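Local atomic coordinates of amino acid ABC superfamily ATP binding cassette transporter, binding protein (Streptococcus pneumoniae, PDB entry 4H5G), a protein that binds L-arginine and probably hands it to an ABC transporter in the membrane for uptake into the cell. Residues A[25-30]-A[36-41]; A[43-48]-A[54-59]; A[148-153]-A[157-162]. All coordinates share one frame; numbering follows the deposited sequence.

In the fold
The three contacts follow one another along the chain without nesting or crossing. Interaction 1 closes the hairpin of strands 27-31 and 34-38 and carries the chain into helix 40-52. From that same helix, interaction 2 closes the turn leading to strand 55-60, at the edge of the parallel sheet. V37 and I58 touch, packing the hairpin against this strand, so interactions 1 and 2 form a continuous part of one lobe of the type II periplasmic binding protein fold. Interaction 3 closes the turn between strand 146-150 and helix 153-162 in the other lobe, its centre about 29 Å from that of interaction 2. Bound arginine lies between the lobes.

Interaction 1 of 3, residues A[25-30]-A[36-41]; sequences FEFQSL and QVVGAD
F27 and V38 exchange two backbone hydrogen bonds, F27 N to V38 O at 2.9 Å and V38 N to F27 O at 2.8 Å, making them a hydrogen-bonded pair of an antiparallel beta hairpin. S29 N extends the ladder to Q36 O at 2.9 Å; the return bond from Q36 N is weak. Q28 and V37 lie between as a non-hydrogen-bonded pair. Where the hairpin ends, D41 N, in the first turn of helix 40-52, donates to F25 O at 2.9 Å. Next to this bond the carboxylates of E26 and D41 converge, their planes turned by 32°, and E26 OE1 comes to 2.6 Å from D41 OD2. The glutamate chain bends at chi2 (-91°) to bring its end there. OE2 of E26 binds the guanidinium NH1 of the arginine ligand, whereas D41 is held by the Y228 hydroxyl and the backbone N of G81. On the face of the hairpin that carries F27, S29 and V38, the CG2 methyl of V38 sits over the F27 ring, 3.6 Å from its centroid and 15° off the normal, a CH-pi contact. The same methyl also touches S29 CB. G39, at the N-cap position and without a side chain, lets the backbone of E26 pass close by. Two acid oxygens this near each other suggest that one of the carboxyls is protonated; D41 would then be a second-shell residue that positions the E26 side chain and probably tunes its charge toward the ligand guanidinium.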
loop_
_atom_site.group_PDB
_atom_site.type_symbol
_atom_site.label_atom_id
_atom_site.label_comp_id
_atom_site.label_asym_id
_atom_site.label_seq_id
_atom_site.Cartn_x
_atom_site.Cartn_y
_atom_site.Cartn_z
ATOM N N PHE A 25 2.392 2.694 -5.355
ATOM C CA PHE A 25 2.348 3.416 -4.079
ATOM C C PHE A 25 3.748 3.689 -3.532
ATOM O O PHE A 25 4.098 4.821 -3.214
ATOM C CB PHE A 25 1.539 2.627 -3.042
ATOM C CG PHE A 25 0.065 2.556 -3.344
ATOM C CD1 PHE A 25 -0.763 3.632 -3.063
ATOM C CD2 PHE A 25 -0.493 1.417 -3.891
ATOM C CE1 PHE A 25 -2.115 3.572 -3.338
ATOM C CE2 PHE A 25 -1.842 1.352 -4.160
ATOM C CZ PHE A 25 -2.654 2.429 -3.880
ATOM N N GLU A 26 4.532 2.627 -3.399
ATOM C CA GLU A 26 5.951 2.752 -3.030
ATOM C C GLU A 26 6.726 1.552 -3.555
ATOM O O GLU A 26 6.255 0.410 -3.491
ATOM C CB GLU A 26 6.140 2.867 -1.514
ATOM C CG GLU A 26 5.415 1.810 -0.696
ATOM C CD GLU A 26 4.025 2.260 -0.301
ATOM O OE1 GLU A 26 3.841 3.484 -0.107
ATOM O OE2 GLU A 26 3.116 1.409 -0.186
ATOM N N PHE A 27 7.929 1.815 -4.062
ATOM C CA PHE A 27 8.760 0.775 -4.641
ATOM C C PHE A 27 10.173 1.283 -4.844
ATOM O O PHE A 27 10.453 2.451 -4.595
ATOM C CB PHE A 27 8.176 0.249 -5.970
ATOM C CG PHE A 27 7.981 1.302 -7.042
ATOM C CD1 PHE A 27 6.949 2.213 -6.958
ATOM C CD2 PHE A 27 8.804 1.343 -8.161
ATOM C CE1 PHE A 27 6.741 3.161 -7.957
ATOM C CE2 PHE A 27 8.607 2.291 -9.167
ATOM C CZ PHE A 27 7.575 3.198 -9.065
ATOM N N GLN A 28 11.054 0.400 -5.292
ATOM C CA GLN A 28 12.444 0.771 -5.519
ATOM C C GLN A 28 12.680 1.036 -6.983
ATOM O O GLN A 28 12.256 0.255 -7.834
ATOM C CB GLN A 28 13.369 -0.356 -5.066
ATOM C CG GLN A 28 13.080 -0.822 -3.664
ATOM C CD GLN A 28 14.160 -0.432 -2.695
ATOM O OE1 GLN A 28 14.543 0.736 -2.609
ATOM N NE2 GLN A 28 14.678 -1.413 -1.966
ATOM N N SER A 29 13.392 2.121 -7.275
ATOM C CA SER A 29 13.720 2.468 -8.650
ATOM C C SER A 29 15.114 3.069 -8.736
ATOM O O SER A 29 15.571 3.747 -7.813
ATOM C CB SER A 29 12.678 3.446 -9.200
ATOM O OG SER A 29 12.834 3.615 -10.596
ATOM N N LEU A 30 15.782 2.801 -9.852
ATOM C CA LEU A 30 17.101 3.356 -10.142
ATOM C C LEU A 30 16.953 4.822 -10.540
ATOM O O LEU A 30 16.561 5.126 -11.664
ATOM C CB LEU A 30 17.743 2.576 -11.292
ATOM C CG LEU A 30 18.980 1.693 -11.094
ATOM C CD1 LEU A 30 20.185 2.292 -11.813
ATOM C CD2 LEU A 30 19.291 1.453 -9.621
ATOM N N GLN A 36 16.492 3.892 -4.905
ATOM C CA GLN A 36 15.788 4.921 -4.183
ATOM C C GLN A 36 14.349 4.478 -4.076
ATOM O O GLN A 36 13.829 3.836 -4.983
ATOM C CB GLN A 36 15.876 6.208 -4.989
ATOM C CG GLN A 36 15.416 7.458 -4.299
ATOM C CD GLN A 36 15.790 8.682 -5.102
ATOM O OE1 GLN A 36 16.915 8.793 -5.591
ATOM N NE2 GLN A 36 14.843 9.597 -5.268
ATOM N N VAL A 37 13.716 4.814 -2.961
ATOM C CA VAL A 37 12.309 4.499 -2.768
ATOM C C VAL A 37 11.483 5.611 -3.395
ATOM O O VAL A 37 11.656 6.787 -3.059
ATOM C CB VAL A 37 11.974 4.399 -1.271
ATOM C CG1 VAL A 37 10.488 4.146 -1.079
ATOM C CG2 VAL A 37 12.809 3.288 -0.618
ATOM N N VAL A 38 10.594 5.234 -4.312
ATOM C CA VAL A 38 9.792 6.202 -5.053
ATOM C C VAL A 38 8.344 5.757 -5.023
ATOM O O VAL A 38 8.032 4.666 -4.546
ATOM C CB VAL A 38 10.228 6.282 -6.526
ATOM C CG1 VAL A 38 11.674 6.778 -6.650
ATOM C CG2 VAL A 38 10.083 4.915 -7.192
ATOM N N GLY A 39 7.453 6.591 -5.548
ATOM C CA GLY A 39 6.055 6.204 -5.649
ATOM C C GLY A 39 5.133 7.308 -5.179
ATOM O O GLY A 39 5.582 8.315 -4.626
ATOM N N ALA A 40 3.834 7.123 -5.391
ATOM C CA ALA A 40 2.882 8.190 -5.075
ATOM C C ALA A 40 2.849 8.493 -3.574
ATOM O O ALA A 40 2.703 9.650 -3.176
ATOM C CB ALA A 40 1.486 7.853 -5.609
ATOM N N ASP A 41 2.984 7.461 -2.748
ATOM C CA ASP A 41 3.009 7.662 -1.290
ATOM C C ASP A 41 4.234 8.458 -0.859
ATOM O O ASP A 41 4.183 9.226 0.112
ATOM C CB ASP A 41 3.029 6.319 -0.548
ATOM C CG ASP A 41 1.637 5.747 -0.292
ATOM O OD1 ASP A 41 0.623 6.426 -0.549
ATOM O OD2 ASP A 41 1.564 4.602 0.209
#

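Interaction 2 of 3, residues A[43-48]-A[54-59]; sequences DMAQAI and VKLEIL
L56 reaches back to helix 40-52 because its CG stands anti to the backbone N (chi1 174°), which turns CG toward the helix; chi2 (63°) then sets its methyls against A45 and Q46. Q46 starts in the same way, but a bend at chi2 (70°) folds its amide round toward the leucine. Helix and strand belong to a beta-alpha-beta crossover: strand 55-60 runs parallel to strand 13-18 and bonds to it through K55, E57 and L59, and the hairpin 27-38 and helix 40-52 lie in the connection between them. CD1 of L56 rests on A45 CB at 3.8 Å, while CD2 meets the amide oxygen of Q46, with OE1 3.6 Å away. L56 also touches V16 of the adjacent strand 13-18, so it covers the sheet where helix 40-52 lies against it. M44, A47 and I48 turn instead to helix 209-225. The amide nitrogen of Q46 donates to D50 OD1, one turn further along the helix, which fixes the rotation of the amide. It donates as well to a water at 3.2 Å from NE2, and this water accepts the backbone N-H of L56 at 2.9 Å from N.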
loop_
_atom_site.group_PDB
_atom_site.type_symbol
_atom_site.label_atom_id
_atom_site.label_comp_id
_atom_site.label_asym_id
_atom_site.label_seq_id
_atom_site.Cartn_x
_atom_site.Cartn_y
_atom_site.Cartn_z
ATOM N N ASP A 43 5.829 10.699 -2.832
ATOM C CA ASP A 43 5.606 12.078 -3.263
ATOM C C ASP A 43 4.704 12.785 -2.268
ATOM O O ASP A 43 4.899 13.960 -1.955
ATOM C CB ASP A 43 4.970 12.129 -4.666
ATOM C CG ASP A 43 5.907 11.642 -5.768
ATOM O OD1 ASP A 43 7.130 11.597 -5.561
ATOM O OD2 ASP A 43 5.402 11.325 -6.862
ATOM N N MET A 44 3.700 12.070 -1.774
ATOM C CA MET A 44 2.794 12.658 -0.778
ATOM C C MET A 44 3.540 12.902 0.531
ATOM O O MET A 44 3.397 13.955 1.146
ATOM C CB MET A 44 1.592 11.746 -0.523
ATOM C CG MET A 44 0.657 12.278 0.564
ATOM S SD MET A 44 -0.772 11.213 0.804
ATOM C CE MET A 44 0.058 9.697 1.290
ATOM N N ALA A 45 4.360 11.936 0.942
ATOM C CA ALA A 45 5.130 12.098 2.182
ATOM C C ALA A 45 6.063 13.289 2.062
ATOM O O ALA A 45 6.260 14.046 3.023
ATOM C CB ALA A 45 5.910 10.804 2.522
ATOM N N GLN A 46 6.635 13.467 0.877
ATOM C CA GLN A 46 7.496 14.613 0.627
ATOM C C GLN A 46 6.722 15.920 0.746
ATOM O O GLN A 46 7.241 16.901 1.282
ATOM C CB GLN A 46 8.147 14.520 -0.760
ATOM C CG GLN A 46 9.164 15.612 -1.033
ATOM C CD GLN A 46 10.429 15.464 -0.201
ATOM O OE1 GLN A 46 11.098 14.422 -0.232
ATOM N NE2 GLN A 46 10.770 16.514 0.544
ATOM N N ALA A 47 5.485 15.941 0.245
ATOM C CA ALA A 47 4.654 17.151 0.346
ATOM C C ALA A 47 4.372 17.500 1.808
ATOM O O ALA A 47 4.312 18.681 2.183
ATOM C CB ALA A 47 3.342 16.987 -0.438
ATOM N N ILE A 48 4.186 16.473 2.630
ATOM C CA ILE A 48 3.890 16.697 4.049
ATOM C C ILE A 48 5.138 17.253 4.743
ATOM O O ILE A 48 5.064 18.209 5.525
ATOM C CB ILE A 48 3.408 15.399 4.740
ATOM C CG1 ILE A 48 2.079 14.927 4.133
ATOM C CG2 ILE A 48 3.242 15.623 6.256
ATOM C CD1 ILE A 48 1.729 13.483 4.487
ATOM N N VAL A 54 10.625 20.382 6.989
ATOM C CA VAL A 54 11.651 19.436 7.459
ATOM C C VAL A 54 12.045 18.445 6.369
ATOM O O VAL A 54 11.367 18.330 5.342
ATOM C CB VAL A 54 11.183 18.646 8.705
ATOM C CG1 VAL A 54 10.874 19.592 9.868
ATOM C CG2 VAL A 54 9.958 17.769 8.378
ATOM N N LYS A 55 13.138 17.722 6.594
ATOM C CA LYS A 55 13.566 16.685 5.658
ATOM C C LYS A 55 12.672 15.458 5.772
ATOM O O LYS A 55 12.152 15.149 6.848
ATOM C CB LYS A 55 15.018 16.279 5.932
ATOM C CG LYS A 55 16.038 17.391 5.752
ATOM C CD LYS A 55 17.449 16.826 5.617
ATOM C CE LYS A 55 18.016 16.403 6.963
ATOM N NZ LYS A 55 19.348 15.748 6.814
ATOM N N LEU A 56 12.486 14.748 4.667
ATOM C CA LEU A 56 11.750 13.480 4.704
ATOM C C LEU A 56 12.750 12.346 4.906
ATOM O O LEU A 56 13.757 12.272 4.204
ATOM C CB LEU A 56 11.033 13.259 3.373
ATOM C CG LEU A 56 10.334 11.909 3.226
ATOM C CD1 LEU A 56 9.206 11.743 4.250
ATOM C CD2 LEU A 56 9.797 11.742 1.801
ATOM N N GLU A 57 12.475 11.458 5.860
ATOM C CA GLU A 57 13.305 10.266 6.037
ATOM C C GLU A 57 12.407 9.052 5.877
ATOM O O GLU A 57 11.458 8.868 6.636
ATOM C CB GLU A 57 13.961 10.281 7.421
ATOM C CG GLU A 57 14.775 9.042 7.726
ATOM C CD GLU A 57 15.589 9.205 9.004
ATOM O OE1 GLU A 57 16.625 9.894 8.970
ATOM O OE2 GLU A 57 15.181 8.658 10.044
ATOM N N ILE A 58 12.685 8.233 4.873
ATOM C CA ILE A 58 11.871 7.042 4.622
ATOM C C ILE A 58 12.498 5.848 5.330
ATOM O O ILE A 58 13.686 5.575 5.174
ATOM C CB ILE A 58 11.775 6.736 3.117
ATOM C CG1 ILE A 58 11.027 7.849 2.385
ATOM C CG2 ILE A 58 11.059 5.405 2.882
ATOM C CD1 ILE A 58 9.579 7.981 2.767
ATOM N N LEU A 59 11.697 5.157 6.133
ATOM C CA LEU A 59 12.169 3.983 6.863
ATOM C C LEU A 59 11.507 2.769 6.235
ATOM O O LEU A 59 10.305 2.582 6.379
ATOM C CB LEU A 59 11.770 4.112 8.339
ATOM C CG LEU A 59 12.174 2.987 9.289
ATOM C CD1 LEU A 59 13.695 2.819 9.355
ATOM C CD2 LEU A 59 11.590 3.272 10.678
HETATM O O HOH W 1 13.463 15.966 2.245
#

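Interaction 3 of 3, residues A[148-153]-A[157-162]; sequences TSLTNM and VNELQA. With SO4 (sulfate ion), chain C.
L150 and E159 meet from opposite directions, the two leucine methyls against the glutamate carboxylate: CD2 lies 3.7 Å from OE2 and CD1 3.8 Å from OE1. The glutamate chain is extended beyond CG (chi2 -167°), which carries the carboxylate across from the helix to the strand. A water joins E159 OE1 to T148 OG1, but both of its bonds are weak, each 3.4 Å long. At the other end the two segments merge into helix 153-162: V157 N donates to M153 O at 3.0 Å, with an N-H...O angle of 159°, in the helical i to i+4 pattern. The M153 sulfur and V157 CG2 add a loose apolar contact, and both side chains pack on M170 and Y178. The strand ends at L150, and T151, just beyond it, grips a sulfate, probably from the crystallisation liquor, with two groups. Its backbone N reaches sulfate O1 at 2.8 Å almost straight, at 173°, while OG1 donates to O4 at 2.7 Å. The next residue, N152, stands at the N-cap position. M153 N, in the first turn, is taken by the carboxylate of D21, which comes from the other lobe and probably helps hold the two lobes together around the arginine. The E159 carboxylate also has the like-charged E155 OE2 nearby, which would tend to raise its proton affinity. With aliphatic carbons on one side and a weakly bound water on another, the strand-helix contact rests mainly on van der Waals packing, while the firmer polar bonds are those of the M153 and V157 backbone N atoms and of T151 to the sulfate.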
loop_
_atom_site.group_PDB
_atom_site.type_symbol
_atom_site.label_atom_id
_atom_site.label_comp_id
_atom_site.label_asym_id
_atom_site.label_seq_id
_atom_site.Cartn_x
_atom_site.Cartn_y
_atom_site.Cartn_z
ATOM N N THR A 148 -1.589 -19.040 0.867
ATOM C CA THR A 148 -0.203 -18.882 1.299
ATOM C C THR A 148 -0.002 -17.415 1.661
ATOM O O THR A 148 -0.145 -16.544 0.813
ATOM C CB THR A 148 0.782 -19.257 0.174
ATOM O OG1 THR A 148 0.600 -20.639 -0.182
ATOM C CG2 THR A 148 2.229 -19.037 0.623
ATOM N N SER A 149 0.323 -17.133 2.921
ATOM C CA SER A 149 0.565 -15.747 3.323
ATOM C C SER A 149 2.059 -15.480 3.233
ATOM O O SER A 149 2.858 -16.234 3.784
ATOM C CB SER A 149 0.067 -15.493 4.750
ATOM O OG SER A 149 -1.336 -15.617 4.841
ATOM N N LEU A 150 2.437 -14.416 2.537
ATOM C CA LEU A 150 3.850 -14.105 2.341
ATOM C C LEU A 150 4.159 -12.718 2.860
ATOM O O LEU A 150 3.340 -11.818 2.763
ATOM C CB LEU A 150 4.190 -14.206 0.854
ATOM C CG LEU A 150 4.028 -15.652 0.372
ATOM C CD1 LEU A 150 3.888 -15.703 -1.136
ATOM C CD2 LEU A 150 5.205 -16.493 0.829
ATOM N N THR A 151 5.351 -12.537 3.411
ATOM C CA THR A 151 5.709 -11.235 3.976
ATOM C C THR A 151 5.835 -10.135 2.918
ATOM O O THR A 151 5.332 -9.034 3.102
ATOM C CB THR A 151 7.034 -11.341 4.752
ATOM O OG1 THR A 151 6.895 -12.309 5.800
ATOM C CG2 THR A 151 7.403 -10.013 5.359
ATOM N N ASN A 152 6.510 -10.443 1.812
ATOM C CA ASN A 152 6.861 -9.476 0.757
ATOM C C ASN A 152 5.997 -9.693 -0.487
ATOM O O ASN A 152 5.883 -10.826 -0.956
ATOM C CB ASN A 152 8.343 -9.666 0.383
ATOM C CG ASN A 152 8.884 -8.583 -0.554
ATOM O OD1 ASN A 152 8.680 -8.616 -1.778
ATOM N ND2 ASN A 152 9.615 -7.642 0.018
ATOM N N MET A 153 5.409 -8.629 -1.033
ATOM C CA MET A 153 4.552 -8.766 -2.221
ATOM C C MET A 153 5.318 -9.246 -3.449
ATOM O O MET A 153 4.775 -9.989 -4.268
ATOM C CB MET A 153 3.800 -7.463 -2.535
ATOM C CG MET A 153 2.888 -7.572 -3.772
ATOM S SD MET A 153 1.691 -8.928 -3.653
ATOM C CE MET A 153 0.622 -8.289 -2.374
ATOM N N VAL A 157 4.427 -12.473 -5.995
ATOM C CA VAL A 157 4.361 -12.433 -7.455
ATOM C C VAL A 157 5.392 -13.370 -8.089
ATOM O O VAL A 157 5.124 -13.992 -9.119
ATOM C CB VAL A 157 4.472 -10.990 -7.990
ATOM C CG1 VAL A 157 4.509 -10.982 -9.531
ATOM C CG2 VAL A 157 3.304 -10.164 -7.490
ATOM N N ASN A 158 6.565 -13.497 -7.473
ATOM C CA ASN A 158 7.526 -14.491 -7.958
ATOM C C ASN A 158 6.958 -15.902 -7.890
ATOM O O ASN A 158 7.198 -16.716 -8.776
ATOM C CB ASN A 158 8.849 -14.425 -7.186
ATOM C CG ASN A 158 9.718 -13.249 -7.604
ATOM O OD1 ASN A 158 9.592 -12.720 -8.711
ATOM N ND2 ASN A 158 10.615 -12.840 -6.710
ATOM N N GLU A 159 6.194 -16.191 -6.841
ATOM C CA GLU A 159 5.598 -17.519 -6.717
ATOM C C GLU A 159 4.491 -17.744 -7.747
ATOM O O GLU A 159 4.334 -18.852 -8.264
ATOM C CB GLU A 159 5.123 -17.783 -5.273
ATOM C CG GLU A 159 6.295 -17.835 -4.292
ATOM C CD GLU A 159 5.916 -18.408 -2.927
ATOM O OE1 GLU A 159 4.820 -18.994 -2.800
ATOM O OE2 GLU A 159 6.720 -18.267 -1.981
ATOM N N LEU A 160 3.753 -16.684 -8.062
ATOM C CA LEU A 160 2.773 -16.732 -9.158
ATOM C C LEU A 160 3.478 -17.031 -10.484
ATOM O O LEU A 160 3.072 -17.918 -11.235
ATOM C CB LEU A 160 2.014 -15.405 -9.245
ATOM C CG LEU A 160 1.136 -15.237 -10.490
ATOM C CD1 LEU A 160 -0.020 -16.234 -10.475
ATOM C CD2 LEU A 160 0.608 -13.807 -10.632
ATOM N N GLN A 161 4.550 -16.302 -10.768
ATOM C CA GLN A 161 5.314 -16.554 -12.000
ATOM C C GLN A 161 5.919 -17.955 -12.092
ATOM O O GLN A 161 6.076 -18.508 -13.183
ATOM C CB GLN A 161 6.388 -15.479 -12.180
ATOM C CG GLN A 161 5.796 -14.100 -12.306
ATOM C CD GLN A 161 6.830 -13.046 -12.576
ATOM O OE1 GLN A 161 7.661 -12.727 -11.718
ATOM N NE2 GLN A 161 6.797 -12.498 -13.783
ATOM N N ALA A 162 6.253 -18.527 -10.940
ATOM C CA ALA A 162 6.840 -19.870 -10.894
ATOM C C ALA A 162 5.778 -20.974 -10.959
ATOM O O ALA A 162 6.099 -22.148 -11.119
ATOM C CB ALA A 162 7.714 -20.015 -9.654
HETATM S S SO4 C . 7.884 -15.500 4.479
HETATM O O1 SO4 C . 7.022 -14.798 3.539
HETATM O O2 SO4 C . 7.164 -16.644 5.041
HETATM O O3 SO4 C . 9.073 -15.962 3.764
HETATM O O4 SO4 C . 8.274 -14.599 5.568
HETATM O O HOH W 2 3.408 -21.866 -1.597
#